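Local atomic coordinates of DUF3863 domain-containing protein (Parabacteroides distasonis, PDB entry 3LM3), a protein that is of unknown function but probably acts on carbohydrates as a glycoside hydrolase or deacetylase. Residues 217-225 with 261-269; 243-251 with 283-294. All coordinates share one frame; numbering follows the deposited sequence. Where two conformers were deposited one is given.

Contact 1: residues 217-225 with 261-269; sequences GWTMDFICA and EVMHTEAIH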
# COMPACT_ATOMS: atom_id res chain seq x y z
N GLY A 217 0.52 -0.25 0.15
CA GLY A 217 1.57 0.74 0.31
C GLY A 217 1.16 2.09 0.90
O GLY A 217 1.94 2.70 1.62
N TRP A 218 -0.03 2.58 0.51
CA TRP A 218 -0.57 3.86 0.96
C TRP A 218 -2.04 3.72 1.34
O TRP A 218 -2.89 3.46 0.49
CB TRP A 218 -0.50 4.94 -0.13
CG TRP A 218 0.82 5.33 -0.70
CD1 TRP A 218 1.55 6.44 -0.38
CD2 TRP A 218 1.55 4.65 -1.72
NE1 TRP A 218 2.68 6.49 -1.14
CE2 TRP A 218 2.69 5.42 -1.99
CE3 TRP A 218 1.33 3.48 -2.45
CZ2 TRP A 218 3.64 5.03 -2.93
CZ3 TRP A 218 2.27 3.11 -3.40
CH2 TRP A 218 3.42 3.88 -3.62
N THR A 219 -2.38 3.97 2.58
CA THR A 219 -3.77 3.89 3.01
C THR A 219 -4.59 4.96 2.29
O THR A 219 -4.27 6.15 2.37
CB THR A 219 -3.88 4.05 4.51
OG1 THR A 219 -3.11 3.02 5.15
CG2 THR A 219 -5.36 3.99 4.97
N MSE A 220 -5.66 4.52 1.63
CA MSE A 220 -6.56 5.39 0.90
C MSE A 220 -7.74 5.88 1.72
O MSE A 220 -8.26 5.16 2.58
CB MSE A 220 -7.12 4.67 -0.31
CG MSE A 220 -6.12 4.36 -1.38
SE MSE A 220 -5.36 5.93 -2.18
CE MSE A 220 -3.80 6.07 -1.14
N ASP A 221 -8.21 7.08 1.38
CA ASP A 221 -9.56 7.48 1.76
C ASP A 221 -10.45 6.75 0.77
O ASP A 221 -10.42 7.01 -0.43
CB ASP A 221 -9.69 8.99 1.64
CG ASP A 221 -11.07 9.49 2.06
OD1 ASP A 221 -12.06 8.77 1.79
OD2 ASP A 221 -11.18 10.60 2.67
N PHE A 222 -11.26 5.82 1.28
CA PHE A 222 -12.05 4.96 0.40
C PHE A 222 -13.00 5.74 -0.50
O PHE A 222 -13.25 5.34 -1.65
CB PHE A 222 -12.87 3.95 1.21
CG PHE A 222 -12.06 2.86 1.87
CD1 PHE A 222 -11.30 2.00 1.11
CD2 PHE A 222 -12.21 2.59 3.22
CE1 PHE A 222 -10.61 0.96 1.70
CE2 PHE A 222 -11.52 1.54 3.82
CZ PHE A 222 -10.76 0.71 3.05
N ILE A 223 -13.53 6.85 -0.02
CA ILE A 223 -14.42 7.67 -0.86
C ILE A 223 -13.65 8.26 -2.04
O ILE A 223 -14.12 8.23 -3.18
CB ILE A 223 -15.14 8.74 -0.01
CG1 ILE A 223 -16.17 8.01 0.90
CG2 ILE A 223 -15.84 9.76 -0.89
CD1 ILE A 223 -16.75 8.85 2.00
N CYS A 224 -12.45 8.78 -1.80
CA CYS A 224 -11.65 9.34 -2.88
C CYS A 224 -11.24 8.28 -3.89
O CYS A 224 -11.18 8.53 -5.10
CB CYS A 224 -10.40 10.01 -2.33
SG CYS A 224 -10.71 11.29 -1.07
N ALA A 225 -10.93 7.08 -3.38
CA ALA A 225 -10.33 6.02 -4.18
C ALA A 225 -11.30 5.32 -5.10
O ALA A 225 -10.88 4.49 -5.90
CB ALA A 225 -9.64 5.01 -3.25
N GLU A 261 -7.14 15.71 6.52
CA GLU A 261 -7.52 14.57 5.67
C GLU A 261 -6.72 13.31 6.04
O GLU A 261 -7.25 12.21 6.05
CB GLU A 261 -7.35 14.94 4.21
CG GLU A 261 -7.59 13.80 3.23
CD GLU A 261 -8.94 13.15 3.28
OE1 GLU A 261 -9.92 13.74 3.79
OE2 GLU A 261 -9.00 12.01 2.73
N VAL A 262 -5.43 13.48 6.37
CA VAL A 262 -4.60 12.35 6.81
C VAL A 262 -5.14 11.76 8.11
O VAL A 262 -5.28 10.54 8.22
CB VAL A 262 -3.13 12.76 6.94
CG1 VAL A 262 -2.29 11.62 7.47
CG2 VAL A 262 -2.60 13.19 5.56
N MSE A 263 -5.49 12.61 9.07
CA MSE A 263 -6.08 12.12 10.33
C MSE A 263 -7.39 11.40 10.08
O MSE A 263 -7.64 10.34 10.67
CB MSE A 263 -6.28 13.25 11.34
CG MSE A 263 -4.96 13.91 11.79
SE MSE A 263 -3.72 12.78 12.78
CE MSE A 263 -2.57 12.30 11.29
N HIS A 264 -8.25 11.97 9.23
CA HIS A 264 -9.52 11.35 8.90
C HIS A 264 -9.32 9.95 8.31
O HIS A 264 -10.01 8.99 8.67
CB HIS A 264 -10.27 12.22 7.88
CG HIS A 264 -11.48 11.55 7.31
ND1 HIS A 264 -12.69 11.58 7.95
CD2 HIS A 264 -11.66 10.82 6.18
CE1 HIS A 264 -13.58 10.91 7.23
NE2 HIS A 264 -12.97 10.41 6.16
N THR A 265 -8.37 9.85 7.38
CA THR A 265 -8.11 8.57 6.74
C THR A 265 -7.57 7.57 7.74
O THR A 265 -8.01 6.40 7.75
CB THR A 265 -7.18 8.74 5.55
OG1 THR A 265 -7.77 9.66 4.60
CG2 THR A 265 -6.90 7.42 4.87
N GLU A 266 -6.68 8.01 8.62
CA GLU A 266 -6.22 7.10 9.68
C GLU A 266 -7.33 6.65 10.59
O GLU A 266 -7.35 5.50 11.04
CB GLU A 266 -5.08 7.69 10.50
CG GLU A 266 -3.85 7.91 9.69
CD GLU A 266 -2.66 8.24 10.53
OE1 GLU A 266 -2.80 9.02 11.53
OE2 GLU A 266 -1.56 7.75 10.23
N ALA A 267 -8.30 7.54 10.86
CA ALA A 267 -9.39 7.21 11.77
C ALA A 267 -10.30 6.09 11.22
O ALA A 267 -10.92 5.37 12.00
CB ALA A 267 -10.21 8.45 12.12
N ILE A 268 -10.35 5.92 9.90
CA ILE A 268 -11.06 4.78 9.33
C ILE A 268 -10.56 3.47 9.95
O ILE A 268 -11.33 2.53 10.21
CB ILE A 268 -10.85 4.71 7.80
CG1 ILE A 268 -11.36 5.98 7.12
CG2 ILE A 268 -11.47 3.44 7.16
CD1 ILE A 268 -10.97 6.06 5.60
N HIS A 269 -9.26 3.43 10.19
CA HIS A 269 -8.55 2.27 10.71
C HIS A 269 -8.41 2.24 12.21
O HIS A 269 -8.53 1.18 12.83
CB HIS A 269 -7.19 2.22 10.03
CG HIS A 269 -7.32 2.08 8.56
ND1 HIS A 269 -7.53 0.85 7.98
CD2 HIS A 269 -7.53 3.00 7.59
CE1 HIS A 269 -7.78 1.02 6.70
NE2 HIS A 269 -7.79 2.31 6.43
O HOH W 1 -8.38 2.79 3.66
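D221 and E261 bring their carboxylates together where the loop leaving parallel strand 213-216 packs on helix 255-277, within what is probably an alpha/beta domain of the glycoside hydrolase/deacetylase clan. The two side chains meet almost perpendicularly, yet the carboxylates lie nearly coplanar (8° apart), with D221 OD2 2.6 Å from E261 OE2. D221 is the N-cap of the short helix 222-225: with CG opposite the backbone N (chi1 -179°), OD2 extends to the long helix while OD1 takes a weak capping bond from I223 N at 3.0 Å. E261 is bent at chi2 (59°), which curls OE2 toward D221. S353 OG is hydrogen-bonded to D221 OD2 and S348 OG to E261 OE1, so both acids are also tied to a neighbouring loop. One turn along the helix, T265 faces the loop with CG2, 3.5 Å from M220 O, and bonds through OG1 to E261 O, on the opposite face of that carbonyl from T265 N. I268 CG2 lies 3.8 Å from F222 CE2. T219 and H269 point at each other, T219 CG2 reaching 3.3 Å from H269 NE2, while T219 OG1 bonds to A283 N and H269 ND1 to Y190 OH. At the imidazole edge a water lies in the ring plane, 2.9 Å from H269 NE2, and donates to M220 O at 2.6 Å.

Contact 2: residues 243-251 with 283-294; sequences GVGPIETYK and ANIWEAQMVHEF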
# COMPACT_ATOMS: atom_id res chain seq x y z
N GLY A 243 -5.36 9.94 0.49
CA GLY A 243 -5.54 9.28 1.75
C GLY A 243 -4.53 9.78 2.74
O GLY A 243 -4.59 10.96 3.13
N VAL A 244 -3.56 8.94 3.11
CA VAL A 244 -2.48 9.37 3.99
C VAL A 244 -1.22 9.82 3.28
O VAL A 244 -0.33 10.39 3.91
CB VAL A 244 -2.11 8.29 5.03
CG1 VAL A 244 -3.33 7.90 5.90
CG2 VAL A 244 -1.49 7.07 4.34
N GLY A 245 -1.15 9.62 1.97
CA GLY A 245 0.05 10.00 1.25
C GLY A 245 0.22 11.51 1.28
O GLY A 245 -0.76 12.27 1.12
N PRO A 246 1.44 12.02 1.46
CA PRO A 246 1.64 13.44 1.59
C PRO A 246 1.41 14.29 0.33
O PRO A 246 1.04 15.45 0.46
CB PRO A 246 3.12 13.54 2.03
CG PRO A 246 3.73 12.28 1.53
CD PRO A 246 2.68 11.25 1.73
N ILE A 247 1.61 13.73 -0.85
CA ILE A 247 1.50 14.51 -2.10
C ILE A 247 0.11 15.14 -2.24
O ILE A 247 -0.03 16.34 -2.54
CB ILE A 247 1.83 13.64 -3.33
CG1 ILE A 247 3.34 13.35 -3.36
CG2 ILE A 247 1.35 14.30 -4.65
CD1 ILE A 247 4.24 14.59 -3.51
N GLU A 248 -0.92 14.33 -2.01
CA GLU A 248 -2.30 14.76 -2.24
C GLU A 248 -2.93 15.45 -1.04
O GLU A 248 -4.10 15.87 -1.10
CB GLU A 248 -3.16 13.56 -2.65
CG GLU A 248 -2.70 12.86 -3.89
CD GLU A 248 -1.56 11.89 -3.72
OE1 GLU A 248 -1.19 11.55 -2.59
OE2 GLU A 248 -1.02 11.46 -4.79
N THR A 249 -2.17 15.59 0.05
CA THR A 249 -2.69 16.14 1.30
C THR A 249 -1.79 17.27 1.79
O THR A 249 -1.99 18.43 1.43
CB THR A 249 -2.89 15.03 2.37
OG1 THR A 249 -1.64 14.36 2.64
CG2 THR A 249 -3.94 14.03 1.90
N TYR A 250 -0.77 16.96 2.60
CA TYR A 250 0.13 17.99 3.09
C TYR A 250 0.66 18.93 2.00
O TYR A 250 0.64 20.16 2.18
CB TYR A 250 1.33 17.35 3.81
CG TYR A 250 0.93 16.68 5.11
CD1 TYR A 250 0.57 17.43 6.21
CD2 TYR A 250 0.96 15.30 5.25
CE1 TYR A 250 0.18 16.81 7.39
CE2 TYR A 250 0.57 14.67 6.46
CZ TYR A 250 0.20 15.42 7.51
OH TYR A 250 -0.21 14.77 8.66
N LYS A 251 1.11 18.38 0.88
CA LYS A 251 1.65 19.19 -0.22
C LYS A 251 0.50 19.84 -1.01
O LYS A 251 0.43 21.05 -1.08
CB LYS A 251 2.56 18.34 -1.09
CG LYS A 251 3.44 19.10 -2.07
CD LYS A 251 2.72 19.56 -3.30
CE LYS A 251 2.25 18.47 -4.24
NZ LYS A 251 1.77 19.09 -5.55
N ALA A 283 -0.61 2.26 6.19
CA ALA A 283 0.62 2.15 5.39
C ALA A 283 0.94 3.46 4.72
O ALA A 283 0.03 4.18 4.28
CB ALA A 283 0.45 1.08 4.32
N ASN A 284 2.22 3.81 4.61
CA ASN A 284 2.56 5.04 3.90
C ASN A 284 3.96 4.93 3.33
O ASN A 284 4.81 4.20 3.85
CB ASN A 284 2.45 6.25 4.82
CG ASN A 284 2.04 7.54 4.12
OD1 ASN A 284 1.96 7.62 2.89
ND2 ASN A 284 1.74 8.57 4.94
N ILE A 285 4.18 5.62 2.22
CA ILE A 285 5.47 5.66 1.51
C ILE A 285 5.77 7.11 1.21
O ILE A 285 4.95 7.79 0.58
CB ILE A 285 5.48 4.82 0.24
CG1 ILE A 285 5.24 3.34 0.57
CG2 ILE A 285 6.83 5.01 -0.52
CD1 ILE A 285 4.96 2.43 -0.65
N TRP A 286 6.89 7.61 1.69
CA TRP A 286 7.39 8.96 1.43
C TRP A 286 8.70 8.86 0.68
O TRP A 286 9.67 8.26 1.17
CB TRP A 286 7.65 9.73 2.72
CG TRP A 286 6.45 10.13 3.53
CD1 TRP A 286 5.35 9.35 3.82
CD2 TRP A 286 6.18 11.40 4.13
NE1 TRP A 286 4.46 10.06 4.58
CE2 TRP A 286 4.94 11.33 4.77
CE3 TRP A 286 6.85 12.63 4.13
CZ2 TRP A 286 4.39 12.40 5.46
CZ3 TRP A 286 6.31 13.67 4.84
CH2 TRP A 286 5.10 13.56 5.47
N GLU A 287 8.79 9.46 -0.49
CA GLU A 287 10.04 9.44 -1.22
C GLU A 287 10.98 10.50 -0.67
O GLU A 287 10.57 11.65 -0.45
CB GLU A 287 9.77 9.70 -2.69
CG GLU A 287 8.89 8.67 -3.39
CD GLU A 287 7.40 8.78 -3.12
OE1 GLU A 287 6.90 9.79 -2.56
OE2 GLU A 287 6.67 7.87 -3.55
N ALA A 288 12.22 10.10 -0.41
CA ALA A 288 13.23 11.01 0.13
C ALA A 288 13.38 12.27 -0.73
O ALA A 288 13.62 13.35 -0.20
CB ALA A 288 14.55 10.31 0.26
N GLN A 289 13.25 12.11 -2.04
CA GLN A 289 13.43 13.25 -2.95
C GLN A 289 12.41 14.36 -2.73
O GLN A 289 12.59 15.47 -3.27
CB GLN A 289 13.45 12.79 -4.40
CG GLN A 289 12.21 12.07 -4.94
CD GLN A 289 11.01 12.95 -5.17
OE1 GLN A 289 10.08 12.96 -4.38
NE2 GLN A 289 11.01 13.73 -6.26
N MSE A 290 11.36 14.11 -1.95
CA MSE A 290 10.36 15.16 -1.71
C MSE A 290 10.96 16.36 -1.01
O MSE A 290 10.50 17.52 -1.20
CB MSE A 290 9.16 14.65 -0.90
CG MSE A 290 8.22 13.81 -1.69
SE MSE A 290 6.60 13.29 -0.80
CE MSE A 290 7.43 12.74 0.87
N VAL A 291 11.98 16.13 -0.19
CA VAL A 291 12.67 17.24 0.52
C VAL A 291 13.22 18.22 -0.52
O VAL A 291 13.10 19.44 -0.37
CB VAL A 291 13.78 16.71 1.46
CG1 VAL A 291 14.79 17.78 1.83
CG2 VAL A 291 13.15 16.02 2.67
N HIS A 292 13.83 17.70 -1.57
CA HIS A 292 14.36 18.56 -2.65
C HIS A 292 13.24 19.15 -3.51
O HIS A 292 13.28 20.34 -3.89
CB HIS A 292 15.30 17.76 -3.55
CG HIS A 292 16.09 18.61 -4.49
ND1 HIS A 292 17.24 19.25 -4.08
CD2 HIS A 292 15.93 18.92 -5.80
CE1 HIS A 292 17.74 19.93 -5.10
NE2 HIS A 292 16.97 19.73 -6.15
N GLU A 293 12.24 18.34 -3.85
CA GLU A 293 11.20 18.81 -4.78
C GLU A 293 10.34 19.92 -4.17
O GLU A 293 9.96 20.88 -4.86
CB GLU A 293 10.31 17.66 -5.23
CG GLU A 293 9.41 18.05 -6.39
CD GLU A 293 8.76 16.90 -7.11
OE1 GLU A 293 8.91 15.72 -6.73
OE2 GLU A 293 8.02 17.22 -8.10
N PHE A 294 10.05 19.81 -2.88
CA PHE A 294 9.07 20.68 -2.22
C PHE A 294 9.60 21.54 -1.10
O PHE A 294 8.91 22.46 -0.66
CB PHE A 294 7.91 19.83 -1.70
CG PHE A 294 7.24 19.03 -2.77
CD1 PHE A 294 6.60 19.67 -3.83
CD2 PHE A 294 7.29 17.66 -2.79
CE1 PHE A 294 5.98 18.93 -4.85
CE2 PHE A 294 6.67 16.93 -3.81
CZ PHE A 294 6.04 17.58 -4.85
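P246 lies over one face of the W286 indole, its CG 3.6 Å from the centroid of the five-membered ring and 13° off the ring normal, a CH-pi contact. P246 CD sits near W286 NE1, and P246 CB, farther along the indole, approaches W286 CZ2 at 3.8 Å. At the ring edge, in its plane, comes N284 ND2; both nitrogens are donors and do not bond. N284 ND2 instead donates to V244 O at 2.9 Å, from above the carbonyl plane and with a bent N-H...O angle of 139°. V244 and N284 run alongside each other, pointing opposite ways, with V244 CG2 lodged between its own N and carbonyl carbon and 3.3 Å from A283 O. These pairs fix the lead-in to helix 247-253 against the C-terminal half of strand 280-287, a strand of the parallel sheet that leads through a type I turn, E287 to M290, into helix 290-294. A leucine in place of W286 would probably leave P246 without its flat platform and open a gap toward W306, whose ring meets the indole, and toward Y250, which only approaches it. Farther out, the K251 chain runs across the F294 ring. From CB, chi1 of -166° sends K251 CG over one face of the phenyl ring, 3.7 Å from the F294 centroid; bends at chi2 and chi3 keep the chain on it, K251 CD 3.7 Å and K251 CE 3.8 Å from F294 CE1, before NZ hydrogen-bonds to H233 ND1. E293 CG covers the opposite face of F294.

From the N terminus the segments run 217-225, 243-251, 261-269, 283-294, so the two contacts cross rather than nest. Contact 1 closes a loop of 35 residues, from the chain just after strand 213-216 to helix 255-277; contact 2 opens inside that loop, at residues 243-251, the lead-in and start of helix 247-253, and closes 31 residues later, beyond helix 255-277, on strand 280-287 and helix 290-294. Their centres lie 14 Å apart, and T219 of contact 1 reaches both segments of contact 2, with T219 O 3.0 Å from V244 N, a probable hydrogen bond. V262 packs on T249, a contact between the two consecutive helices 255-277 and 247-253.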